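PDB 3T6Q: CD180 antigen from Mus musculus, which may cooperate with MD-1 and TLR4 in the innate immune response of B cells to bacterial lipopolysaccharide, leading to NF-kappa-B activation. Local coordinates for residues S516-A519 and L520-L523; I552-R555 and Q556-L559; I566-L569 and E570-E574. All coordinates share one frame; numbering follows the deposited sequence. Where two conformers were deposited one is given.

Overall arrangement
All three contacts are local and lie in series toward the C-terminal end of the leucine-rich repeat solenoid, on the same side of the chain's centre. Interaction 1 belongs to LRR 18; its centre is about 17 Å from that of interaction 2 and about 19 Å from that of interaction 3, and it touches neither. Interactions 2 and 3, with centres about 14 Å apart, do meet: L554 CD1 lies 3.8 Å from F568 CZ, and I552 CD1 is 3.9 Å from W571 CH2. The helix 566-574 thus packs against the apolar side of the coil that carries strand 551-553. None of the three includes a copper-binding or glycan-bearing residue.

Interaction 1 (S516-A519 and L520-L523); sequences SIEA and LSHL
L520 folds back on I517 to form the tight half of this local contact. Its backbone N donates to I517 O at 3.0 Å with an N-H...O angle of 158°. The leucine side chain follows the same path: CB comes within 3.6 Å of I517 O, and CG lies equally close to the carbonyl carbon of A519. With CG anti to the carbonyl carbon (chi1 -50°), the branch lies beside the L520 backbone N, which brings CD1 to 3.9 Å from I517 O. I517 and A519 are buried as well, and their side chains point away from 520-523, reaching I545 and L530 in the first case and F496 in the second.

The spacing of three residues between donor and acceptor identifies a 3-10 turn. It is repeated one step earlier, where A519 N binds S516 O, and it gives way to a type I beta turn from L520 to L523. This short helical piece lies between the strands 504-506 and 527-529, and so forms part of the return connection of LRR 18 in the solenoid.

The looser side holds E518, S521 and H522, all partly exposed. S521 N reaches E518 O at 3.4 Å, a weak bond. The carboxylate of E518 was deposited in two conformers, which makes its approach to S521, 3.9 Å from OE1 to CB in one of them, doubtful as a fixed contact. The imidazole of H522 presents its edge to the preceding turn, with CE1 3.4 Å from A519 O and near the ring plane. L523 CG sits 3.6 Å above one face of that ring, over its centre, while the far nitrogen NE2 is hydrogen-bonded to L499 O, tying the beta turn to the link between LRR 17 and LRR 18.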
loop_
_atom_site.group_PDB
_atom_site.type_symbol
_atom_site.label_atom_id
_atom_site.label_comp_id
_atom_site.label_asym_id
_atom_site.label_seq_id
_atom_site.Cartn_x
_atom_site.Cartn_y
_atom_site.Cartn_z
ATOM N N SER A 516 -4.823 12.039 61.671
ATOM C CA SER A 516 -3.551 12.081 60.925
ATOM C C SER A 516 -3.154 13.491 60.438
ATOM O O SER A 516 -1.966 13.797 60.329
ATOM C CB SER A 516 -3.619 11.131 59.717
ATOM O OG SER A 516 -4.553 11.591 58.721
ATOM N N ILE A 517 -4.147 14.340 60.159
ATOM C CA ILE A 517 -3.947 15.727 59.708
ATOM C C ILE A 517 -3.117 16.543 60.733
ATOM O O ILE A 517 -2.344 17.435 60.344
ATOM C CB ILE A 517 -5.319 16.382 59.356
ATOM C CG1 ILE A 517 -5.912 15.679 58.118
ATOM C CG2 ILE A 517 -5.185 17.918 59.201
ATOM C CD1 ILE A 517 -7.389 15.922 57.837
ATOM N N GLU A 518 -3.234 16.195 62.012
ATOM C CA GLU A 518 -2.444 16.839 63.098
ATOM C C GLU A 518 -0.914 16.724 62.966
ATOM O O GLU A 518 -0.171 17.507 63.561
ATOM C CB GLU A 518 -2.881 16.316 64.477
ATOM C CG GLU A 518 -2.440 17.186 65.649
ATOM C CD GLU A 518 -3.067 18.575 65.676
ATOM O OE1 GLU A 518 -2.415 19.496 66.206
ATOM O OE2 GLU A 518 -4.213 18.758 65.203
ATOM N N ALA A 519 -0.454 15.739 62.203
ATOM C CA ALA A 519 0.969 15.544 61.932
ATOM C C ALA A 519 1.536 16.600 60.961
ATOM O O ALA A 519 2.753 16.739 60.871
ATOM C CB ALA A 519 1.182 14.143 61.354
ATOM N N LEU A 520 0.655 17.317 60.244
ATOM C CA LEU A 520 1.031 18.382 59.304
ATOM C C LEU A 520 0.811 19.778 59.890
ATOM O O LEU A 520 0.854 20.757 59.151
ATOM C CB LEU A 520 0.244 18.238 57.990
ATOM C CG LEU A 520 0.429 16.768 57.571
ATOM C CD1 LEU A 520 -0.777 16.047 57.022
ATOM C CD2 LEU A 520 1.724 16.595 56.790
ATOM N N SER A 521 0.558 19.864 61.203
ATOM C CA SER A 521 0.132 21.124 61.811
ATOM C C SER A 521 1.145 22.268 61.680
ATOM O O SER A 521 0.746 23.411 61.566
ATOM C CB SER A 521 -0.250 20.958 63.287
ATOM O OG SER A 521 0.900 20.690 64.081
ATOM N N HIS A 522 2.435 21.950 61.708
ATOM C CA HIS A 522 3.515 22.941 61.616
ATOM C C HIS A 522 3.833 23.379 60.208
ATOM O O HIS A 522 4.774 24.167 59.994
ATOM C CB HIS A 522 4.783 22.358 62.248
ATOM C CG HIS A 522 5.300 21.103 61.541
ATOM N ND1 HIS A 522 4.588 19.955 61.495
ATOM C CD2 HIS A 522 6.480 20.862 60.836
ATOM C CE1 HIS A 522 5.283 19.018 60.816
ATOM N NE2 HIS A 522 6.436 19.572 60.405
ATOM N N LEU A 523 3.111 22.865 59.210
ATOM C CA LEU A 523 3.482 23.148 57.815
ATOM C C LEU A 523 2.499 24.056 57.127
ATOM O O LEU A 523 1.310 24.023 57.443
ATOM C CB LEU A 523 3.629 21.829 57.013
ATOM C CG LEU A 523 4.739 20.893 57.507
ATOM C CD1 LEU A 523 4.496 19.495 56.929
ATOM C CD2 LEU A 523 6.139 21.413 57.137
#

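Interaction 2 (I552-R555 and Q556-L559); sequences INLR and QNPL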
loop_
_atom_site.group_PDB
_atom_site.type_symbol
_atom_site.label_atom_id
_atom_site.label_comp_id
_atom_site.label_asym_id
_atom_site.label_seq_id
_atom_site.Cartn_x
_atom_site.Cartn_y
_atom_site.Cartn_z
ATOM N N ILE A 552 -5.121 19.957 48.712
ATOM C CA ILE A 552 -5.428 18.740 49.450
ATOM C C ILE A 552 -6.289 17.867 48.544
ATOM O O ILE A 552 -7.233 18.375 47.900
ATOM C CB ILE A 552 -6.226 19.080 50.720
ATOM C CG1 ILE A 552 -5.440 20.038 51.599
ATOM C CG2 ILE A 552 -6.587 17.832 51.525
ATOM C CD1 ILE A 552 -6.285 21.208 51.988
ATOM N N ASN A 553 -5.967 16.578 48.498
ATOM C CA ASN A 553 -6.754 15.583 47.763
ATOM C C ASN A 553 -7.407 14.618 48.757
ATOM O O ASN A 553 -6.717 13.854 49.438
ATOM C CB ASN A 553 -5.882 14.812 46.752
ATOM C CG ASN A 553 -6.705 14.024 45.729
ATOM O OD1 ASN A 553 -7.780 13.503 46.044
ATOM N ND2 ASN A 553 -6.173 13.888 44.505
ATOM N N LEU A 554 -8.739 14.680 48.835
ATOM C CA LEU A 554 -9.532 13.825 49.707
ATOM C C LEU A 554 -10.440 12.883 48.923
ATOM O O LEU A 554 -11.392 12.320 49.479
ATOM C CB LEU A 554 -10.375 14.722 50.629
ATOM C CG LEU A 554 -9.611 15.353 51.778
ATOM C CD1 LEU A 554 -10.382 16.584 52.289
ATOM C CD2 LEU A 554 -9.381 14.287 52.866
ATOM N N ARG A 555 -10.167 12.697 47.629
ATOM C CA ARG A 555 -10.974 11.762 46.843
ATOM C C ARG A 555 -10.961 10.327 47.452
ATOM O O ARG A 555 -10.008 9.934 48.160
ATOM C CB ARG A 555 -10.471 11.758 45.382
ATOM C CG ARG A 555 -9.242 10.901 45.170
ATOM C CD ARG A 555 -8.797 11.011 43.719
ATOM N NE ARG A 555 -9.659 10.207 42.880
ATOM C CZ ARG A 555 -9.717 10.298 41.553
ATOM N NH1 ARG A 555 -8.939 11.147 40.909
ATOM N NH2 ARG A 555 -10.539 9.519 40.873
ATOM N N GLN A 556 -12.052 9.578 47.210
ATOM C CA GLN A 556 -12.155 8.180 47.606
ATOM C C GLN A 556 -11.953 7.997 49.119
ATOM O O GLN A 556 -11.286 7.064 49.566
ATOM C CB GLN A 556 -11.201 7.322 46.764
ATOM C CG GLN A 556 -11.711 7.153 45.325
ATOM C CD GLN A 556 -10.748 6.409 44.415
ATOM O OE1 GLN A 556 -9.946 7.021 43.710
ATOM N NE2 GLN A 556 -10.828 5.088 44.419
ATOM N N ASN A 557 -12.489 8.945 49.887
ATOM C CA ASN A 557 -12.657 8.724 51.335
ATOM C C ASN A 557 -14.129 8.530 51.722
ATOM O O ASN A 557 -15.013 9.073 51.049
ATOM C CB ASN A 557 -12.035 9.877 52.115
ATOM C CG ASN A 557 -10.542 9.725 52.225
ATOM O OD1 ASN A 557 -10.055 9.034 53.110
ATOM N ND2 ASN A 557 -9.803 10.333 51.287
ATOM N N PRO A 558 -14.402 7.779 52.807
ATOM C CA PRO A 558 -15.811 7.542 53.258
ATOM C C PRO A 558 -16.397 8.772 53.962
ATOM O O PRO A 558 -16.753 8.740 55.146
ATOM C CB PRO A 558 -15.661 6.375 54.211
ATOM C CG PRO A 558 -14.293 6.599 54.829
ATOM C CD PRO A 558 -13.433 7.086 53.679
ATOM N N LEU A 559 -16.492 9.860 53.232
ATOM C CA LEU A 559 -16.760 11.153 53.828
ATOM C C LEU A 559 -18.170 11.263 54.381
ATOM O O LEU A 559 -19.134 10.788 53.771
ATOM C CB LEU A 559 -16.475 12.277 52.833
ATOM C CG LEU A 559 -14.966 12.525 52.642
ATOM C CD1 LEU A 559 -14.685 13.298 51.351
ATOM C CD2 LEU A 559 -14.347 13.246 53.851
#
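N557 reaches back to L554 through a nearly straight side-chain hydrogen bond: ND2 donates to L554 O at 3.1 Å, with an N-H...O angle of 166°. The acceptor lies close to the amide plane of N557, whereas the donor stands well above the carbonyl plane of L554, 68° out of it. The same ND2 also donates to L530 O, and OD1 accepts from I535 N, so both ends of this buried amide are used and its flip state is defined by its partners. A second polar group precedes it, an Asx turn in which R555 N donates to N553 OD1 at 3.0 Å.

R555 and Q556 lie alongside each other on the more exposed side, running in the same direction, and R555 NE makes a weak bond of 3.3 Å to Q556 OE1; the guanidinium and amide planes are 63° apart. The arginine chain bends at chi3, and its end group forms salt bridges through NH1 to D581 and through NH2 to D584.

Van der Waals contact is slighter: the L559 methyl CD1 comes to 3.9 Å from the carbonyl oxygen L554 O. Apolar packing takes the side chains of L554 and L559 onto F568.

Spacing and bonding together match the consensus of a leucine-rich repeat, LxxNxL, with L554 and L559 turned into the core and N557 as its asparagine, hydrogen-bonded to the backbone of its own coil and the preceding one.

Interaction 3 (I566-L569 and E570-E574); sequences IYFL and EWYKE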
loop_
_atom_site.group_PDB
_atom_site.type_symbol
_atom_site.label_atom_id
_atom_site.label_comp_id
_atom_site.label_asym_id
_atom_site.label_seq_id
_atom_site.Cartn_x
_atom_site.Cartn_y
_atom_site.Cartn_z
ATOM N N ILE A 566 -20.706 19.272 59.852
ATOM C CA ILE A 566 -21.063 20.562 59.171
ATOM C C ILE A 566 -19.913 21.519 59.025
ATOM O O ILE A 566 -19.847 22.171 58.006
ATOM C CB ILE A 566 -22.148 21.504 59.809
ATOM C CG1 ILE A 566 -22.550 21.094 61.190
ATOM C CG2 ILE A 566 -23.241 21.876 58.799
ATOM C CD1 ILE A 566 -21.511 21.490 62.185
ATOM N N TYR A 567 -19.046 21.622 60.035
ATOM C CA TYR A 567 -17.898 22.552 59.990
ATOM C C TYR A 567 -16.955 22.261 58.819
ATOM O O TYR A 567 -16.540 23.182 58.091
ATOM C CB TYR A 567 -17.156 22.606 61.324
ATOM C CG TYR A 567 -18.015 23.261 62.383
ATOM C CD1 TYR A 567 -18.375 24.609 62.268
ATOM C CD2 TYR A 567 -18.520 22.533 63.443
ATOM C CE1 TYR A 567 -19.190 25.214 63.208
ATOM C CE2 TYR A 567 -19.332 23.127 64.396
ATOM C CZ TYR A 567 -19.666 24.465 64.271
ATOM O OH TYR A 567 -20.474 25.062 65.215
ATOM N N PHE A 568 -16.664 20.986 58.594
ATOM C CA PHE A 568 -15.914 20.626 57.408
ATOM C C PHE A 568 -16.682 20.916 56.111
ATOM O O PHE A 568 -16.099 21.428 55.156
ATOM C CB PHE A 568 -15.438 19.151 57.443
ATOM C CG PHE A 568 -14.774 18.717 56.164
ATOM C CD1 PHE A 568 -15.384 17.822 55.311
ATOM C CD2 PHE A 568 -13.537 19.258 55.805
ATOM C CE1 PHE A 568 -14.776 17.446 54.115
ATOM C CE2 PHE A 568 -12.927 18.896 54.617
ATOM C CZ PHE A 568 -13.542 17.993 53.771
ATOM N N LEU A 569 -17.965 20.539 56.053
ATOM C CA LEU A 569 -18.795 20.760 54.869
ATOM C C LEU A 569 -18.854 22.237 54.431
ATOM O O LEU A 569 -18.731 22.540 53.244
ATOM C CB LEU A 569 -20.212 20.194 55.069
ATOM C CG LEU A 569 -20.280 18.674 55.254
ATOM C CD1 LEU A 569 -21.661 18.228 55.742
ATOM C CD2 LEU A 569 -19.878 17.953 53.970
ATOM N N GLU A 570 -19.026 23.128 55.394
ATOM C CA GLU A 570 -18.994 24.586 55.160
ATOM C C GLU A 570 -17.600 25.044 54.647
ATOM O O GLU A 570 -17.494 25.783 53.656
ATOM C CB GLU A 570 -19.371 25.322 56.450
ATOM C CG GLU A 570 -20.894 25.308 56.697
ATOM C CD GLU A 570 -21.332 25.848 58.066
ATOM O OE1 GLU A 570 -20.530 26.492 58.770
ATOM O OE2 GLU A 570 -22.501 25.620 58.448
ATOM N N TRP A 571 -16.552 24.558 55.311
ATOM C CA TRP A 571 -15.166 24.819 54.923
ATOM C C TRP A 571 -14.934 24.392 53.505
ATOM O O TRP A 571 -14.284 25.129 52.733
ATOM C CB TRP A 571 -14.192 24.123 55.887
ATOM C CG TRP A 571 -12.730 24.300 55.545
ATOM C CD1 TRP A 571 -11.847 25.216 56.089
ATOM C CD2 TRP A 571 -11.935 23.529 54.573
ATOM N NE1 TRP A 571 -10.606 25.082 55.534
ATOM C CE2 TRP A 571 -10.591 24.103 54.604
ATOM C CE3 TRP A 571 -12.203 22.499 53.690
ATOM C CZ2 TRP A 571 -9.558 23.618 53.801
ATOM C CZ3 TRP A 571 -11.152 22.023 52.867
ATOM C CH2 TRP A 571 -9.866 22.581 52.927
ATOM N N TYR A 572 -15.439 23.205 53.147
ATOM C CA TYR A 572 -15.263 22.617 51.819
ATOM C C TYR A 572 -15.755 23.557 50.724
ATOM O O TYR A 572 -15.068 23.740 49.704
ATOM C CB TYR A 572 -15.982 21.271 51.727
ATOM C CG TYR A 572 -15.677 20.434 50.489
ATOM C CD1 TYR A 572 -16.428 20.579 49.306
ATOM C CD2 TYR A 572 -14.654 19.487 50.502
ATOM C CE1 TYR A 572 -16.157 19.806 48.182
ATOM C CE2 TYR A 572 -14.401 18.683 49.397
ATOM C CZ TYR A 572 -15.140 18.857 48.234
ATOM O OH TYR A 572 -14.870 18.068 47.136
ATOM N N LYS A 573 -16.924 24.157 50.956
ATOM C CA LYS A 573 -17.557 25.089 50.024
ATOM C C LYS A 573 -16.791 26.398 49.913
ATOM O O LYS A 573 -16.794 27.023 48.864
ATOM C CB LYS A 573 -18.986 25.416 50.474
ATOM C CG LYS A 573 -19.926 24.226 50.555
ATOM C CD LYS A 573 -21.279 24.614 51.167
ATOM C CE LYS A 573 -22.362 24.774 50.107
ATOM N NZ LYS A 573 -22.552 23.497 49.353
ATOM N N GLU A 574 -16.169 26.808 51.015
ATOM C CA GLU A 574 -15.371 28.026 51.082
ATOM C C GLU A 574 -13.974 27.875 50.450
ATOM O O GLU A 574 -13.316 28.874 50.161
ATOM C CB GLU A 574 -15.227 28.468 52.539
ATOM C CG GLU A 574 -16.522 28.946 53.186
ATOM C CD GLU A 574 -16.423 29.060 54.700
ATOM O OE1 GLU A 574 -15.396 28.634 55.281
ATOM O OE2 GLU A 574 -17.384 29.565 55.317
#
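E570, F568 and L569 carry this one-turn contact within the helix 566-574, and they divide it into an exposed flank and a buried aromatic face. E570 N donates to I566 O at 2.9 Å, as expected of an alpha-helical i to i+4 bond. Its extended side chain then runs beside I566 in the same direction, bringing OE2 within 3.8 Å of I566 CG2, a contact at the exposed flank.

F568 belongs to the buried side. CG is anti to the backbone N (chi1 174°), which swings the ring forward toward W571 and Y572. The ring meets W571 through CE2, 3.8 Å from CE3; the two planes are close to parallel, at 19°, but the centroids are 5.9 Å apart and the rings slide past each other with scarcely any overlap. Against Y572, F568 CZ lies 3.8 Å from CD2, near the plane of the tyrosine ring at its edge, with the planes inclined at 68°. Underneath this trio the backbone closes with Y572 N bound to F568 O at 2.8 Å.

L569, buried with its side chain directed away from 570-574, contributes its carbonyl: K573 N makes a weak bond to L569 O at 3.3 Å, and K573 CG lies 3.4 Å from the same oxygen. The lysine NZ goes on to V601 O.

The aromatic cluster continues beyond the helix. F568 and W571 pack on L543, W571 NE1 is hydrogen-bonded to S547 OG, and Y572 touches L579. With F568, W571 and Y572 buried and E570 and K573 exposed, the helix is amphipathic, consistent with an LRRCT cap that shields the apolar end of the solenoid from solvent.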